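Activated BY transcription factor SSRB (Salmonella enterica, PDB 2WNW) is a member of glycosyl hydrolase family 30, built from a TIM barrel and a beta-sandwich domain, and belongs with the proteins under SsrB control. Local coordinates at residues A350-D355 against L361-S366; L74-Q79 against W331-N336; H311-D316 against Y368-F373. All coordinates share one frame; numbering follows the deposited sequence.

Overall arrangement
All three contacts are largely buried, but they differ in chemistry. Interaction 1 is the most polar. It pairs two strands of a small hairpin, and its arginine side chains, one on each face, reach toward solvent. Interaction 2 lies about 9 Å from it, centre to centre, and mixes one tyrosine hydrogen bond with leucine-to-ring packing. The two share a three-stranded sheet, in which strand 332-336 runs beside strand 352-355. Interaction 3 is apolar and joins two helices of the barrel's outer layer. Helix 365-374 is common to interactions 1 and 3, and Pro-351 touches Ile-370 between them. Interactions 2 and 3 do not touch.

Interaction 1. Residues A350-D355 against L361-S366; sequences APIQYD and LRRNHS
Gln-353 and Asn-364 meet through their side-chain amides at the buried end of this contact. Asn-364 ND2 gives one hydrogen to Gln-353 OE1 at 3.0 Å and another to Ala-350 O at 2.8 Å. Both acceptors lie close to the plane of the Asn-364 amide, so the pair of bonds fixes its rotation. The two amide planes are turned 55° apart. Gln-353 NE2 is hydrogen-bonded to Asn-336 O on the neighbouring strand 332-336. Next to this, Ser-366 OG packs on Pro-351, 3.3 Å from its CA.

The backbones form an antiparallel beta hairpin of strands 352-355 and 360-363. Gln-353 and Arg-362 are its hydrogen-bonded pair, with Gln-353 N to Arg-362 O at 2.9 Å and Arg-362 N to Gln-353 O at 2.8 Å. Asn-364 N extends the ladder to Pro-351 O. On the sheet face of Ile-352 and Tyr-354, Leu-361 has its CG anti to the backbone N (chi1 -158°). Its CD1 then sits 3.6 Å from Ile-352 CG2 and also reaches the Tyr-354 ring obliquely. Tyr-75 of helix 65-76 packs against Ile-352 on this face.

The contact loosens toward solvent at its arginines, which lie on opposite faces of the sheet. Arg-363 leaves only its CG beside Ile-352 CG1, and its guanidinium leads away. Arg-362, bent at its second and third torsions, runs beside Gln-353, whose CB lies over one face of the guanidinium. The bond from Arg-362 NH1 to Gln-353 OE1 is short at 2.8 Å but weak, because the N-H points well off the oxygen.

Interaction 2. Residues L74-Q79 against W331-N336; sequences LYFSAQ and WNLLLN
In this TIM-barrel protein, the C-terminal end of helix 65-76 meets the chain just beyond barrel strand 327-330, where Tyr-75 and Phe-76 receive Leu-333. The Tyr-75 hydroxyl donates a hydrogen bond to Leu-333 O at 2.7 Å. It arrives in the carbonyl plane, on a lone pair, with a C=O...OH angle of 128°.

The same leucine folds its side chain back along the tyrosine. Its CG is anti to its carbonyl carbon (chi1 -72°), and CD2 comes to rest over the middle of the Tyr-75 ring. This is a CH-pi contact, with CD2 3.9 Å from the ring centroid and only 11° off the ring normal. Leu-333 CB adds packing against Tyr-75 CE1. One residue thus holds the tyrosine both at its hydroxyl and on a ring face.

Leu-333 lies where the chain passes from the closed eight-stranded parallel barrel into the small sheet of strands 332-336, 352-355 and 360-363. Its backbone is hydrogen-bonded to Ser-51, at the end of barrel strand 48-51.

The other methyl, CD1, points to Phe-76. It meets the edge of that ring near its plane, 3.8 Å from CZ. The two leucine branches therefore divide the work, one over a ring face and one at a ring edge. Tyr-75 CB in turn lies above a face of the Phe-76 ring. Outside the two segments, Tyr-83 stacks on Tyr-75, and Ala-130 and Leu-133 of helix 124-133 pack on Phe-76.

Interaction 3. Residues H311-D316 against Y368-F373; sequences HTYLHD and YGIGHF
Tyr-313 and Leu-314, neighbours on helix 305-322, reach across to Ile-370, Gly-369 and Phe-373 on helix 365-374. The contact is apolar apart from one carbonyl oxygen.

Ile-370 carries its CG1 branch anti to the carbonyl carbon (chi1 -65°), and the chain stays extended to CD1. This carries the branch across Tyr-313 at a slant. CD1 lies 3.7 Å from Tyr-313 CE2, and CG1 lies 3.8 Å from Tyr-313 CD2. The methyl and methylene meet the CD2 and CE2 carbons, oblique to the ring plane. The far end of the ring is fixed elsewhere: Tyr-313 OH is hydrogen-bonded to Asp-330 on barrel strand 327-330. Trp-269 meets the same ring edge-to-face.

Leu-314 leaves its backbone at a slant to the partner helix. With CG anti to its carbonyl carbon (chi1 -71°) and the second torsion also extended, CD2 swings in over the backbone of Gly-369. It stops 3.5 Å from Gly-369 O. The CA atoms of Leu-314 and Gly-369 are 6.1 Å apart, so the backbones come near each other here. The same CD2 also meets the edge of the Phe-373 ring, 4.2 Å from CE1. One methyl thus touches both a glycine backbone and an aromatic edge.

Around this centre, Phe-373 also packs on Met-317 and Ile-318, one turn further along helix 305-322. Tyr-410 and Val-408 of strand 405-411 bring in the beta-sandwich side.

The two helical segments run nearly parallel, 23° apart, with axes 9.1 Å from each other at closest. Such side-by-side packing of near-parallel helices is characteristic of the outer helical layer of a TIM barrel.

Interaction 1. Residues A350-D355 against L361-S366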
loop_
_atom_site.group_PDB
_atom_site.type_symbol
_atom_site.label_atom_id
_atom_site.label_comp_id
_atom_site.label_asym_id
_atom_site.label_seq_id
_atom_site.Cartn_x
_atom_site.Cartn_y
_atom_site.Cartn_z
ATOM N N ALA A 350 14.436 6.779 -23.836
ATOM C CA ALA A 350 15.482 6.452 -22.868
ATOM C C ALA A 350 15.689 7.775 -22.136
ATOM O O ALA A 350 15.505 8.843 -22.728
ATOM C CB ALA A 350 16.770 6.012 -23.572
ATOM N N PRO A 351 16.055 7.734 -20.845
ATOM C CA PRO A 351 16.254 8.985 -20.102
ATOM C C PRO A 351 17.175 9.978 -20.794
ATOM O O PRO A 351 17.027 11.189 -20.631
ATOM C CB PRO A 351 16.788 8.504 -18.754
ATOM C CG PRO A 351 16.061 7.191 -18.581
ATOM C CD PRO A 351 16.217 6.566 -19.960
ATOM N N ILE A 352 18.137 9.463 -21.553
ATOM C CA ILE A 352 19.040 10.324 -22.301
ATOM C C ILE A 352 19.043 9.850 -23.742
ATOM O O ILE A 352 19.144 8.652 -24.016
ATOM C CB ILE A 352 20.489 10.292 -21.749
ATOM C CG1 ILE A 352 20.525 10.908 -20.351
ATOM C CG2 ILE A 352 21.420 11.077 -22.679
ATOM C CD1 ILE A 352 21.923 11.042 -19.770
ATOM N N GLN A 353 18.892 10.792 -24.664
ATOM C CA GLN A 353 18.902 10.468 -26.079
ATOM C C GLN A 353 19.942 11.338 -26.763
ATOM O O GLN A 353 20.228 12.451 -26.316
ATOM C CB GLN A 353 17.507 10.657 -26.681
ATOM C CG GLN A 353 16.555 9.530 -26.279
ATOM C CD GLN A 353 15.149 9.714 -26.809
ATOM O OE1 GLN A 353 14.364 10.491 -26.265
ATOM N NE2 GLN A 353 14.826 9.004 -27.884
ATOM N N TYR A 354 20.521 10.819 -27.838
ATOM C CA TYR A 354 21.575 11.535 -28.537
ATOM C C TYR A 354 21.376 11.682 -30.042
ATOM O O TYR A 354 21.020 10.731 -30.738
ATOM C CB TYR A 354 22.913 10.845 -28.244
ATOM C CG TYR A 354 24.089 11.408 -29.001
ATOM C CD1 TYR A 354 24.624 10.731 -30.093
ATOM C CD2 TYR A 354 24.673 12.618 -28.621
ATOM C CE1 TYR A 354 25.716 11.239 -30.791
ATOM C CE2 TYR A 354 25.767 13.136 -29.314
ATOM C CZ TYR A 354 26.280 12.442 -30.394
ATOM O OH TYR A 354 27.362 12.942 -31.079
ATOM N N ASP A 355 21.614 12.896 -30.523
ATOM C CA ASP A 355 21.496 13.227 -31.937
ATOM C C ASP A 355 22.910 13.367 -32.495
ATOM O O ASP A 355 23.595 14.363 -32.249
ATOM C CB ASP A 355 20.706 14.530 -32.087
ATOM C CG ASP A 355 20.887 15.181 -33.443
ATOM O OD1 ASP A 355 21.030 14.460 -34.455
ATOM O OD2 ASP A 355 20.869 16.428 -33.489
ATOM N N LEU A 361 23.141 16.130 -26.905
ATOM C CA LEU A 361 22.680 15.210 -25.869
ATOM C C LEU A 361 21.407 15.800 -25.260
ATOM O O LEU A 361 21.347 16.998 -24.985
ATOM C CB LEU A 361 23.768 15.075 -24.796
ATOM C CG LEU A 361 23.794 13.851 -23.884
ATOM C CD1 LEU A 361 23.940 12.600 -24.724
ATOM C CD2 LEU A 361 24.958 13.957 -22.913
ATOM N N ARG A 362 20.395 14.963 -25.046
ATOM C CA ARG A 362 19.121 15.420 -24.490
ATOM C C ARG A 362 18.669 14.597 -23.282
ATOM O O ARG A 362 18.658 13.366 -23.328
ATOM C CB ARG A 362 18.048 15.355 -25.579
ATOM C CG ARG A 362 16.618 15.491 -25.095
ATOM C CD ARG A 362 15.708 14.561 -25.889
ATOM N NE ARG A 362 15.889 14.715 -27.331
ATOM C CZ ARG A 362 15.435 13.859 -28.241
ATOM N NH1 ARG A 362 14.769 12.776 -27.863
ATOM N NH2 ARG A 362 15.643 14.085 -29.531
ATOM N N ARG A 363 18.295 15.285 -22.206
ATOM C CA ARG A 363 17.823 14.619 -20.995
ATOM C C ARG A 363 16.313 14.770 -20.857
ATOM O O ARG A 363 15.799 15.885 -20.733
ATOM C CB ARG A 363 18.506 15.209 -19.758
ATOM C CG ARG A 363 19.921 14.707 -19.530
ATOM C CD ARG A 363 20.570 15.421 -18.364
ATOM N NE ARG A 363 20.826 16.823 -18.676
ATOM C CZ ARG A 363 21.273 17.712 -17.796
ATOM N NH1 ARG A 363 21.514 17.345 -16.544
ATOM N NH2 ARG A 363 21.480 18.969 -18.168
ATOM N N ASN A 364 15.604 13.645 -20.880
ATOM C CA ASN A 364 14.152 13.658 -20.754
ATOM C C ASN A 364 13.725 13.772 -19.294
ATOM O O ASN A 364 14.547 13.627 -18.390
ATOM C CB ASN A 364 13.567 12.393 -21.387
ATOM C CG ASN A 364 13.736 12.375 -22.895
ATOM O OD1 ASN A 364 13.321 13.310 -23.580
ATOM N ND2 ASN A 364 14.350 11.316 -23.420
ATOM N N HIS A 365 12.440 14.034 -19.063
ATOM C CA HIS A 365 11.927 14.169 -17.701
ATOM C C HIS A 365 12.290 12.966 -16.831
ATOM O O HIS A 365 12.612 13.117 -15.652
ATOM C CB HIS A 365 10.401 14.341 -17.714
ATOM C CG HIS A 365 9.943 15.736 -18.026
ATOM N ND1 HIS A 365 10.604 16.559 -18.913
ATOM C CD2 HIS A 365 8.865 16.436 -17.598
ATOM C CE1 HIS A 365 9.951 17.704 -19.019
ATOM N NE2 HIS A 365 8.893 17.655 -18.232
ATOM N N SER A 366 12.230 11.773 -17.412
ATOM C CA SER A 366 12.538 10.551 -16.674
ATOM C C SER A 366 13.927 10.574 -16.037
ATOM O O SER A 366 14.117 10.038 -14.949
ATOM C CB SER A 366 12.406 9.336 -17.594
ATOM O OG SER A 366 13.284 9.445 -18.699
#

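Interaction 2. Residues L74-Q79 against W331-N336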
loop_
_atom_site.group_PDB
_atom_site.type_symbol
_atom_site.label_atom_id
_atom_site.label_comp_id
_atom_site.label_asym_id
_atom_site.label_seq_id
_atom_site.Cartn_x
_atom_site.Cartn_y
_atom_site.Cartn_z
ATOM N N LEU A 74 27.412 12.316 -16.262
ATOM C CA LEU A 74 26.013 12.527 -15.905
ATOM C C LEU A 74 25.396 11.307 -15.233
ATOM O O LEU A 74 24.628 11.428 -14.282
ATOM C CB LEU A 74 25.210 12.861 -17.164
ATOM C CG LEU A 74 24.680 14.278 -17.411
ATOM C CD1 LEU A 74 25.326 15.295 -16.492
ATOM C CD2 LEU A 74 24.914 14.616 -18.870
ATOM N N TYR A 75 25.740 10.133 -15.739
ATOM C CA TYR A 75 25.195 8.887 -15.224
ATOM C C TYR A 75 26.019 8.196 -14.145
ATOM O O TYR A 75 25.465 7.686 -13.171
ATOM C CB TYR A 75 25.008 7.906 -16.381
ATOM C CG TYR A 75 23.628 7.872 -17.002
ATOM C CD1 TYR A 75 23.477 7.708 -18.382
ATOM C CD2 TYR A 75 22.476 7.907 -16.212
ATOM C CE1 TYR A 75 22.223 7.568 -18.960
ATOM C CE2 TYR A 75 21.204 7.765 -16.786
ATOM C CZ TYR A 75 21.091 7.592 -18.160
ATOM O OH TYR A 75 19.857 7.402 -18.741
ATOM N N PHE A 76 27.338 8.190 -14.306
ATOM C CA PHE A 76 28.181 7.470 -13.365
ATOM C C PHE A 76 29.074 8.242 -12.407
ATOM O O PHE A 76 29.772 7.641 -11.592
ATOM C CB PHE A 76 28.989 6.446 -14.154
ATOM C CG PHE A 76 28.143 5.627 -15.082
ATOM C CD1 PHE A 76 28.055 5.946 -16.434
ATOM C CD2 PHE A 76 27.363 4.586 -14.588
ATOM C CE1 PHE A 76 27.200 5.244 -17.277
ATOM C CE2 PHE A 76 26.503 3.878 -15.426
ATOM C CZ PHE A 76 26.420 4.207 -16.770
ATOM N N SER A 77 29.051 9.566 -12.493
ATOM C CA SER A 77 29.846 10.383 -11.584
ATOM C C SER A 77 29.189 10.324 -10.212
ATOM O O SER A 77 27.962 10.353 -10.104
ATOM C CB SER A 77 29.889 11.837 -12.062
ATOM O OG SER A 77 30.341 12.694 -11.028
ATOM N N ALA A 78 30.005 10.234 -9.167
ATOM C CA ALA A 78 29.494 10.180 -7.806
ATOM C C ALA A 78 28.799 11.490 -7.445
ATOM O O ALA A 78 28.002 11.542 -6.507
ATOM C CB ALA A 78 30.634 9.908 -6.835
ATOM N N GLN A 79 29.106 12.546 -8.194
ATOM C CA GLN A 79 28.507 13.853 -7.956
ATOM C C GLN A 79 27.269 14.078 -8.819
ATOM O O GLN A 79 26.609 15.110 -8.714
ATOM C CB GLN A 79 29.527 14.966 -8.210
ATOM C CG GLN A 79 30.647 15.003 -7.179
ATOM C CD GLN A 79 31.602 13.831 -7.310
ATOM O OE1 GLN A 79 32.136 13.337 -6.316
ATOM N NE2 GLN A 79 31.834 13.389 -8.543
ATOM N N TRP A 331 15.692 0.496 -18.250
ATOM C CA TRP A 331 16.034 -0.216 -19.479
ATOM C C TRP A 331 17.155 0.607 -20.129
ATOM O O TRP A 331 17.974 1.190 -19.413
ATOM C CB TRP A 331 14.791 -0.305 -20.376
ATOM C CG TRP A 331 14.863 -1.226 -21.588
ATOM C CD1 TRP A 331 14.012 -1.208 -22.657
ATOM C CD2 TRP A 331 15.801 -2.292 -21.843
ATOM N NE1 TRP A 331 14.357 -2.186 -23.559
ATOM C CE2 TRP A 331 15.449 -2.866 -23.088
ATOM C CE3 TRP A 331 16.900 -2.816 -21.146
ATOM C CZ2 TRP A 331 16.157 -3.938 -23.653
ATOM C CZ3 TRP A 331 17.609 -3.886 -21.708
ATOM C CH2 TRP A 331 17.232 -4.432 -22.952
ATOM N N ASN A 332 17.198 0.676 -21.460
ATOM C CA ASN A 332 18.255 1.426 -22.156
ATOM C C ASN A 332 18.654 2.746 -21.494
ATOM O O ASN A 332 17.819 3.617 -21.271
ATOM C CB ASN A 332 17.843 1.738 -23.597
ATOM C CG ASN A 332 17.498 0.504 -24.388
ATOM O OD1 ASN A 332 18.381 -0.232 -24.844
ATOM N ND2 ASN A 332 16.201 0.262 -24.555
ATOM N N LEU A 333 19.943 2.891 -21.201
ATOM C CA LEU A 333 20.473 4.111 -20.596
ATOM C C LEU A 333 20.433 5.236 -21.612
ATOM O O LEU A 333 20.228 6.407 -21.271
ATOM C CB LEU A 333 21.945 3.938 -20.228
ATOM C CG LEU A 333 22.427 3.082 -19.069
ATOM C CD1 LEU A 333 23.905 2.773 -19.271
ATOM C CD2 LEU A 333 22.201 3.818 -17.770
ATOM N N LEU A 334 20.649 4.857 -22.865
ATOM C CA LEU A 334 20.753 5.809 -23.958
ATOM C C LEU A 334 20.251 5.240 -25.276
ATOM O O LEU A 334 20.396 4.050 -25.535
ATOM C CB LEU A 334 22.232 6.185 -24.100
ATOM C CG LEU A 334 22.742 6.843 -25.380
ATOM C CD1 LEU A 334 22.363 8.311 -25.364
ATOM C CD2 LEU A 334 24.263 6.682 -25.471
ATOM N N LEU A 335 19.676 6.102 -26.110
ATOM C CA LEU A 335 19.181 5.701 -27.424
ATOM C C LEU A 335 19.296 6.898 -28.365
ATOM O O LEU A 335 19.568 8.012 -27.917
ATOM C CB LEU A 335 17.722 5.242 -27.333
ATOM C CG LEU A 335 17.460 3.933 -26.576
ATOM C CD1 LEU A 335 15.962 3.668 -26.525
ATOM C CD2 LEU A 335 18.173 2.778 -27.271
ATOM N N ASN A 336 19.108 6.683 -29.663
ATOM C CA ASN A 336 19.200 7.807 -30.588
ATOM C C ASN A 336 17.920 8.641 -30.539
ATOM O O ASN A 336 16.978 8.303 -29.816
ATOM C CB ASN A 336 19.529 7.331 -32.018
ATOM C CG ASN A 336 18.454 6.452 -32.629
ATOM O OD1 ASN A 336 18.746 5.618 -33.492
ATOM N ND2 ASN A 336 17.214 6.643 -32.214
#

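Interaction 3. Residues H311-D316 against Y368-F373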
loop_
_atom_site.group_PDB
_atom_site.type_symbol
_atom_site.label_atom_id
_atom_site.label_comp_id
_atom_site.label_asym_id
_atom_site.label_seq_id
_atom_site.Cartn_x
_atom_site.Cartn_y
_atom_site.Cartn_z
ATOM N N HIS A 311 5.562 10.798 -14.523
ATOM C CA HIS A 311 4.672 10.093 -13.610
ATOM C C HIS A 311 4.928 8.591 -13.582
ATOM O O HIS A 311 5.007 7.992 -12.516
ATOM C CB HIS A 311 3.210 10.308 -13.998
ATOM C CG HIS A 311 2.264 9.422 -13.251
ATOM N ND1 HIS A 311 1.910 9.649 -11.938
ATOM C CD2 HIS A 311 1.649 8.269 -13.613
ATOM C CE1 HIS A 311 1.120 8.672 -11.523
ATOM N NE2 HIS A 311 0.948 7.823 -12.519
ATOM N N THR A 312 5.030 7.978 -14.757
ATOM C CA THR A 312 5.245 6.535 -14.824
ATOM C C THR A 312 6.463 6.085 -14.022
ATOM O O THR A 312 6.375 5.137 -13.242
ATOM C CB THR A 312 5.374 6.065 -16.292
ATOM O OG1 THR A 312 4.133 6.310 -16.969
ATOM C CG2 THR A 312 5.701 4.579 -16.367
ATOM N N TYR A 313 7.590 6.768 -14.198
ATOM C CA TYR A 313 8.801 6.402 -13.475
ATOM C C TYR A 313 8.676 6.615 -11.970
ATOM O O TYR A 313 8.948 5.703 -11.185
ATOM C CB TYR A 313 10.011 7.194 -13.997
ATOM C CG TYR A 313 10.721 6.538 -15.164
ATOM C CD1 TYR A 313 10.253 6.684 -16.472
ATOM C CD2 TYR A 313 11.845 5.736 -14.952
ATOM C CE1 TYR A 313 10.890 6.041 -17.542
ATOM C CE2 TYR A 313 12.484 5.088 -16.007
ATOM C CZ TYR A 313 12.004 5.244 -17.297
ATOM O OH TYR A 313 12.636 4.595 -18.329
ATOM N N LEU A 314 8.266 7.813 -11.563
ATOM C CA LEU A 314 8.140 8.109 -10.138
ATOM C C LEU A 314 7.101 7.248 -9.431
ATOM O O LEU A 314 7.352 6.734 -8.343
ATOM C CB LEU A 314 7.813 9.591 -9.927
ATOM C CG LEU A 314 8.958 10.566 -10.216
ATOM C CD1 LEU A 314 8.432 11.996 -10.169
ATOM C CD2 LEU A 314 10.078 10.368 -9.194
ATOM N N HIS A 315 5.937 7.087 -10.053
ATOM C CA HIS A 315 4.864 6.295 -9.465
ATOM C C HIS A 315 5.274 4.843 -9.243
ATOM O O HIS A 315 5.025 4.280 -8.177
ATOM C CB HIS A 315 3.619 6.348 -10.359
ATOM C CG HIS A 315 2.468 5.539 -9.844
ATOM N ND1 HIS A 315 1.726 5.912 -8.744
ATOM C CD2 HIS A 315 1.940 4.366 -10.273
ATOM C CE1 HIS A 315 0.793 5.004 -8.515
ATOM N NE2 HIS A 315 0.900 4.056 -9.429
ATOM N N ASP A 316 5.907 4.228 -10.238
ATOM C CA ASP A 316 6.306 2.838 -10.080
ATOM C C ASP A 316 7.449 2.675 -9.087
ATOM O O ASP A 316 7.442 1.753 -8.270
ATOM C CB ASP A 316 6.692 2.223 -11.429
ATOM C CG ASP A 316 6.672 0.708 -11.390
ATOM O OD1 ASP A 316 7.752 0.084 -11.287
ATOM O OD2 ASP A 316 5.563 0.143 -11.436
ATOM N N TYR A 368 15.484 13.099 -14.732
ATOM C CA TYR A 368 15.388 13.858 -13.485
ATOM C C TYR A 368 14.551 13.111 -12.453
ATOM O O TYR A 368 14.825 13.187 -11.258
ATOM C CB TYR A 368 14.791 15.248 -13.730
ATOM C CG TYR A 368 15.595 16.079 -14.699
ATOM C CD1 TYR A 368 15.259 16.128 -16.051
ATOM C CD2 TYR A 368 16.722 16.781 -14.272
ATOM C CE1 TYR A 368 16.027 16.853 -16.956
ATOM C CE2 TYR A 368 17.499 17.509 -15.171
ATOM C CZ TYR A 368 17.147 17.539 -16.509
ATOM O OH TYR A 368 17.923 18.238 -17.405
ATOM N N GLY A 369 13.536 12.387 -12.922
ATOM C CA GLY A 369 12.696 11.620 -12.019
ATOM C C GLY A 369 13.516 10.557 -11.310
ATOM O O GLY A 369 13.434 10.404 -10.094
ATOM N N ILE A 370 14.304 9.810 -12.074
ATOM C CA ILE A 370 15.154 8.773 -11.498
ATOM C C ILE A 370 16.132 9.449 -10.537
ATOM O O ILE A 370 16.454 8.912 -9.481
ATOM C CB ILE A 370 15.945 8.040 -12.602
ATOM C CG1 ILE A 370 14.975 7.277 -13.510
ATOM C CG2 ILE A 370 16.963 7.094 -11.988
ATOM C CD1 ILE A 370 15.636 6.668 -14.734
ATOM N N GLY A 371 16.578 10.643 -10.914
ATOM C CA GLY A 371 17.522 11.394 -10.104
ATOM C C GLY A 371 17.087 11.696 -8.681
ATOM O O GLY A 371 17.925 11.750 -7.779
ATOM N N HIS A 372 15.792 11.908 -8.466
ATOM C CA HIS A 372 15.309 12.193 -7.120
ATOM C C HIS A 372 15.646 11.043 -6.181
ATOM O O HIS A 372 15.668 11.218 -4.959
ATOM C CB HIS A 372 13.799 12.467 -7.135
ATOM C CG HIS A 372 13.461 13.908 -7.366
ATOM N ND1 HIS A 372 13.492 14.849 -6.358
ATOM C CD2 HIS A 372 13.166 14.584 -8.502
ATOM C CE1 HIS A 372 13.234 16.043 -6.864
ATOM N NE2 HIS A 372 13.034 15.910 -8.163
ATOM N N PHE A 373 15.914 9.874 -6.762
ATOM C CA PHE A 373 16.288 8.686 -5.998
ATOM C C PHE A 373 17.797 8.397 -6.028
ATOM O O PHE A 373 18.489 8.478 -5.012
ATOM C CB PHE A 373 15.608 7.424 -6.545
ATOM C CG PHE A 373 14.178 7.249 -6.129
ATOM C CD1 PHE A 373 13.152 7.854 -6.844
ATOM C CD2 PHE A 373 13.852 6.441 -5.043
ATOM C CE1 PHE A 373 11.816 7.652 -6.486
ATOM C CE2 PHE A 373 12.520 6.235 -4.677
ATOM C CZ PHE A 373 11.503 6.841 -5.403
#